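Colicin B (Escherichia coli, PDB 1RH1) kills Escherichia coli and closely related bacteria by forming channels that depolarise the cytoplasmic membrane and dissipate cellular energy. Local coordinates at residues Y254-H266 against R297-R309. Numbering follows the deposited sequence.
Sequences YVEAGYTMSSNNH and RQEAENNAKDDFR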
loop_
_atom_site.group_PDB
_atom_site.type_symbol
_atom_site.label_atom_id
_atom_site.label_comp_id
_atom_site.label_asym_id
_atom_site.label_seq_id
_atom_site.Cartn_x
_atom_site.Cartn_y
_atom_site.Cartn_z
ATOM N N TYR A 254 18.371 8.103 -5.407
ATOM C CA TYR A 254 17.458 7.055 -5.002
ATOM C C TYR A 254 16.518 7.448 -3.864
ATOM O O TYR A 254 16.822 7.507 -2.663
ATOM C CB TYR A 254 18.321 5.860 -4.638
ATOM C CG TYR A 254 17.618 4.547 -4.340
ATOM C CD1 TYR A 254 16.957 3.840 -5.339
ATOM C CD2 TYR A 254 17.690 4.040 -3.064
ATOM C CE1 TYR A 254 16.373 2.615 -5.045
ATOM C CE2 TYR A 254 17.108 2.819 -2.764
ATOM C CZ TYR A 254 16.454 2.110 -3.753
ATOM O OH TYR A 254 15.900 0.882 -3.444
ATOM N N VAL A 255 15.310 7.744 -4.300
ATOM C CA VAL A 255 14.268 8.135 -3.370
ATOM C C VAL A 255 13.089 7.168 -3.366
ATOM O O VAL A 255 13.040 6.197 -4.114
ATOM C CB VAL A 255 13.758 9.574 -3.714
ATOM C CG1 VAL A 255 14.903 10.541 -3.524
ATOM C CG2 VAL A 255 13.207 9.664 -5.135
ATOM N N GLU A 256 12.130 7.429 -2.488
ATOM C CA GLU A 256 10.889 6.697 -2.465
ATOM C C GLU A 256 9.968 7.324 -3.494
ATOM O O GLU A 256 9.985 8.546 -3.687
ATOM C CB GLU A 256 10.272 6.803 -1.099
ATOM C CG GLU A 256 8.906 6.153 -1.028
ATOM C CD GLU A 256 8.242 6.167 0.332
ATOM O OE1 GLU A 256 7.263 5.453 0.470
ATOM O OE2 GLU A 256 8.663 6.872 1.246
ATOM N N ALA A 257 9.144 6.487 -4.134
ATOM C CA ALA A 257 8.193 6.960 -5.128
ATOM C C ALA A 257 7.012 7.685 -4.505
ATOM O O ALA A 257 6.809 7.602 -3.287
ATOM C CB ALA A 257 7.642 5.805 -5.944
ATOM N N GLY A 258 6.249 8.388 -5.364
ATOM C CA GLY A 258 5.105 9.157 -4.938
ATOM C C GLY A 258 3.958 8.322 -4.404
ATOM O O GLY A 258 3.874 7.118 -4.588
ATOM N N TYR A 259 3.053 8.995 -3.709
ATOM C CA TYR A 259 1.856 8.385 -3.172
ATOM C C TYR A 259 0.573 8.736 -3.929
ATOM O O TYR A 259 -0.440 8.058 -3.720
ATOM C CB TYR A 259 1.701 8.787 -1.732
ATOM C CG TYR A 259 2.709 8.150 -0.813
ATOM C CD1 TYR A 259 2.294 7.097 0.002
ATOM C CD2 TYR A 259 4.014 8.648 -0.736
ATOM C CE1 TYR A 259 3.178 6.539 0.917
ATOM C CE2 TYR A 259 4.912 8.090 0.180
ATOM C CZ TYR A 259 4.475 7.044 1.005
ATOM O OH TYR A 259 5.314 6.555 1.981
ATOM N N THR A 260 0.540 9.767 -4.789
ATOM C CA THR A 260 -0.661 10.088 -5.562
ATOM C C THR A 260 -0.487 10.045 -7.081
ATOM O O THR A 260 0.507 10.560 -7.587
ATOM C CB THR A 260 -1.230 11.497 -5.228
ATOM O OG1 THR A 260 -0.117 12.361 -5.336
ATOM C CG2 THR A 260 -1.835 11.676 -3.862
ATOM N N MET A 261 -1.399 9.426 -7.844
ATOM C CA MET A 261 -1.340 9.517 -9.295
ATOM C C MET A 261 -2.366 10.520 -9.762
ATOM O O MET A 261 -3.540 10.403 -9.413
ATOM C CB MET A 261 -1.623 8.172 -9.994
ATOM C CG MET A 261 -2.403 7.062 -9.266
ATOM S SD MET A 261 -2.364 5.438 -10.092
ATOM C CE MET A 261 -0.624 5.068 -9.958
ATOM N N SER A 262 -1.903 11.543 -10.506
ATOM C CA SER A 262 -2.725 12.600 -11.119
ATOM C C SER A 262 -3.766 11.940 -12.022
ATOM O O SER A 262 -3.416 10.992 -12.734
ATOM C CB SER A 262 -1.805 13.533 -11.926
ATOM O OG SER A 262 -2.450 14.485 -12.765
ATOM N N SER A 263 -5.042 12.361 -12.032
ATOM C CA SER A 263 -6.042 11.613 -12.793
ATOM C C SER A 263 -5.841 11.619 -14.305
ATOM O O SER A 263 -6.334 10.727 -14.994
ATOM C CB SER A 263 -7.443 12.144 -12.495
ATOM O OG SER A 263 -7.728 13.326 -13.235
ATOM N N ASN A 264 -5.100 12.616 -14.812
ATOM C CA ASN A 264 -4.904 12.777 -16.244
ATOM C C ASN A 264 -3.610 12.244 -16.827
ATOM O O ASN A 264 -3.340 12.407 -18.016
ATOM C CB ASN A 264 -5.059 14.256 -16.575
ATOM C CG ASN A 264 -6.470 14.800 -16.328
ATOM O OD1 ASN A 264 -6.615 15.972 -15.991
ATOM N ND2 ASN A 264 -7.556 14.035 -16.468
ATOM N N ASN A 265 -2.840 11.548 -15.990
ATOM C CA ASN A 265 -1.604 10.849 -16.347
ATOM C C ASN A 265 -1.771 9.335 -16.577
ATOM O O ASN A 265 -2.455 8.636 -15.822
ATOM C CB ASN A 265 -0.559 11.071 -15.248
ATOM C CG ASN A 265 -0.004 12.480 -15.132
ATOM O OD1 ASN A 265 0.713 12.845 -14.197
ATOM N ND2 ASN A 265 -0.343 13.311 -16.100
ATOM N N HIS A 266 -1.111 8.812 -17.627
ATOM C CA HIS A 266 -1.202 7.406 -17.996
ATOM C C HIS A 266 0.027 6.942 -18.735
ATOM O O HIS A 266 0.713 7.720 -19.388
ATOM C CB HIS A 266 -2.412 7.163 -18.895
ATOM C CG HIS A 266 -3.185 5.895 -18.580
ATOM N ND1 HIS A 266 -3.602 4.996 -19.464
ATOM C CD2 HIS A 266 -3.590 5.470 -17.317
ATOM C CE1 HIS A 266 -4.232 4.062 -18.763
ATOM N NE2 HIS A 266 -4.233 4.334 -17.471
ATOM N N ARG A 297 -1.153 19.207 -4.809
ATOM C CA ARG A 297 -0.655 17.845 -4.909
ATOM C C ARG A 297 0.392 17.549 -3.855
ATOM O O ARG A 297 0.465 16.408 -3.402
ATOM C CB ARG A 297 -0.034 17.560 -6.283
ATOM C CG ARG A 297 0.279 16.072 -6.444
ATOM C CD ARG A 297 0.692 15.729 -7.852
ATOM N NE ARG A 297 0.921 14.299 -8.012
ATOM C CZ ARG A 297 1.350 13.792 -9.171
ATOM N NH1 ARG A 297 1.596 14.551 -10.244
ATOM N NH2 ARG A 297 1.523 12.485 -9.255
ATOM N N GLN A 298 1.186 18.538 -3.432
ATOM C CA GLN A 298 2.159 18.269 -2.399
ATOM C C GLN A 298 1.520 18.008 -1.050
ATOM O O GLN A 298 2.078 17.234 -0.281
ATOM C CB GLN A 298 3.129 19.412 -2.250
ATOM C CG GLN A 298 4.359 18.949 -1.492
ATOM C CD GLN A 298 4.987 17.686 -2.073
ATOM O OE1 GLN A 298 5.774 17.714 -3.025
ATOM N NE2 GLN A 298 4.621 16.545 -1.494
ATOM N N GLU A 299 0.350 18.596 -0.741
ATOM C CA GLU A 299 -0.310 18.295 0.519
ATOM C C GLU A 299 -1.041 16.981 0.407
ATOM O O GLU A 299 -1.102 16.231 1.378
ATOM C CB GLU A 299 -1.291 19.400 0.909
ATOM C CG GLU A 299 -0.602 20.769 1.086
ATOM C CD GLU A 299 0.785 20.812 1.779
ATOM O OE1 GLU A 299 0.948 20.258 2.886
ATOM O OE2 GLU A 299 1.705 21.411 1.192
ATOM N N ALA A 300 -1.540 16.674 -0.801
ATOM C CA ALA A 300 -2.174 15.393 -1.077
ATOM C C ALA A 300 -1.168 14.260 -0.853
ATOM O O ALA A 300 -1.500 13.193 -0.327
ATOM C CB ALA A 300 -2.653 15.367 -2.520
ATOM N N GLU A 301 0.082 14.585 -1.226
ATOM C CA GLU A 301 1.234 13.737 -1.054
ATOM C C GLU A 301 1.612 13.532 0.389
ATOM O O GLU A 301 1.653 12.396 0.871
ATOM C CB GLU A 301 2.442 14.308 -1.732
ATOM C CG GLU A 301 2.513 13.981 -3.194
ATOM C CD GLU A 301 2.807 12.531 -3.530
ATOM O OE1 GLU A 301 2.971 12.258 -4.719
ATOM O OE2 GLU A 301 2.893 11.684 -2.633
ATOM N N ASN A 302 1.870 14.684 1.039
ATOM C CA ASN A 302 2.238 14.774 2.431
ATOM C C ASN A 302 1.209 14.074 3.269
ATOM O O ASN A 302 1.584 13.315 4.154
ATOM C CB ASN A 302 2.316 16.201 2.866
ATOM C CG ASN A 302 3.556 16.941 2.377
ATOM O OD1 ASN A 302 4.417 16.400 1.673
ATOM N ND2 ASN A 302 3.666 18.226 2.739
ATOM N N ASN A 303 -0.078 14.249 2.975
ATOM C CA ASN A 303 -1.113 13.553 3.712
ATOM C C ASN A 303 -1.177 12.068 3.439
ATOM O O ASN A 303 -1.357 11.332 4.399
ATOM C CB ASN A 303 -2.476 14.129 3.405
ATOM C CG ASN A 303 -2.776 15.476 4.047
ATOM O OD1 ASN A 303 -3.848 15.998 3.763
ATOM N ND2 ASN A 303 -1.932 16.090 4.897
ATOM N N ALA A 304 -1.044 11.593 2.185
ATOM C CA ALA A 304 -1.060 10.167 1.851
ATOM C C ALA A 304 0.116 9.407 2.460
ATOM O O ALA A 304 -0.001 8.234 2.829
ATOM C CB ALA A 304 -0.986 9.990 0.371
ATOM N N LYS A 305 1.254 10.114 2.585
ATOM C CA LYS A 305 2.458 9.604 3.207
ATOM C C LYS A 305 2.324 9.339 4.712
ATOM O O LYS A 305 2.562 8.225 5.190
ATOM C CB LYS A 305 3.566 10.599 2.925
ATOM C CG LYS A 305 4.858 10.165 3.562
ATOM C CD LYS A 305 5.963 10.493 2.613
ATOM C CE LYS A 305 7.299 10.110 3.215
ATOM N NZ LYS A 305 8.333 10.272 2.202
ATOM N N ASP A 306 1.923 10.355 5.487
ATOM C CA ASP A 306 1.803 10.253 6.940
ATOM C C ASP A 306 0.723 9.302 7.393
ATOM O O ASP A 306 0.850 8.675 8.437
ATOM C CB ASP A 306 1.530 11.627 7.553
ATOM C CG ASP A 306 2.637 12.680 7.386
ATOM O OD1 ASP A 306 3.641 12.463 6.688
ATOM O OD2 ASP A 306 2.483 13.757 7.966
ATOM N N ASP A 307 -0.327 9.158 6.594
ATOM C CA ASP A 307 -1.393 8.255 6.945
ATOM C C ASP A 307 -0.960 6.826 6.708
ATOM O O ASP A 307 -1.365 5.942 7.459
ATOM C CB ASP A 307 -2.625 8.589 6.125
ATOM C CG ASP A 307 -3.235 9.970 6.395
ATOM O OD1 ASP A 307 -2.978 10.579 7.446
ATOM O OD2 ASP A 307 -3.983 10.442 5.530
ATOM N N PHE A 308 -0.108 6.609 5.689
ATOM C CA PHE A 308 0.446 5.296 5.390
ATOM C C PHE A 308 1.380 4.892 6.515
ATOM O O PHE A 308 1.385 3.748 6.960
ATOM C CB PHE A 308 1.207 5.359 4.086
ATOM C CG PHE A 308 2.059 4.136 3.785
ATOM C CD1 PHE A 308 1.462 2.949 3.371
ATOM C CD2 PHE A 308 3.437 4.216 3.916
ATOM C CE1 PHE A 308 2.242 1.836 3.083
ATOM C CE2 PHE A 308 4.211 3.095 3.629
ATOM C CZ PHE A 308 3.620 1.906 3.212
ATOM N N ARG A 309 2.176 5.884 6.922
ATOM C CA ARG A 309 3.121 5.800 8.015
ATOM C C ARG A 309 2.426 5.447 9.315
ATOM O O ARG A 309 2.929 4.660 10.114
ATOM C CB ARG A 309 3.825 7.149 8.118
ATOM C CG ARG A 309 4.733 7.445 9.307
ATOM C CD ARG A 309 5.785 6.366 9.569
ATOM N NE ARG A 309 6.716 6.137 8.474
ATOM C CZ ARG A 309 8.032 5.987 8.697
ATOM N NH1 ARG A 309 8.559 6.049 9.925
ATOM N NH2 ARG A 309 8.845 5.717 7.679
#
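Tyr259 lies flat on the long helix 291-340: one face of its ring covers Lys305 and one edge meets Phe308, while its CB rests on Ala304 CB. Lys305 CA sits almost exactly over the ring centre, 3.9 Å from the centroid, in a CH-pi contact, and the lysine chain runs on past CE2. The CE1 edge of Tyr259 is turned toward the face of Phe308 in an offset edge-to-face pair, planes at 61°. With CG anti to its own carbonyl carbon (chi1 -71°), the ring is set with that one face over Lys305 CA.

Beside this apolar patch, the carboxylate of Glu301 receives the start of the strand. Tyr259 N gives its hydrogen to the syn lone pair of Glu301 OE2 (2.9 Å, 154°), and OE1 collects weak bonds from Thr260 N and Thr260 OG1. A bend at chi2 brings the acid up from the helix to the backbone. One turn earlier, the extended Arg297 delivers NH2 to Thr260 O at 2.7 Å, the oxygen close to the guanidinium plane and the donor tilted from the carbonyl plane, with Ser262 CB over one face.

Farther out, Asp173 forms a salt bridge with Arg297 NH1, and Arg119 forms one with Glu256 OE1 and a cation-pi contact with Tyr259. The Glu256 OE2 to Lys305 NZ salt bridge, 3.5 Å, is the longer tie at the margin. Strand 260-262 pairs in parallel with 20-22, within the TonB box; beside it, buried side chains of opposite charge, Glu301 accepting and Arg297 donating, satisfy backbone groups of both kinds.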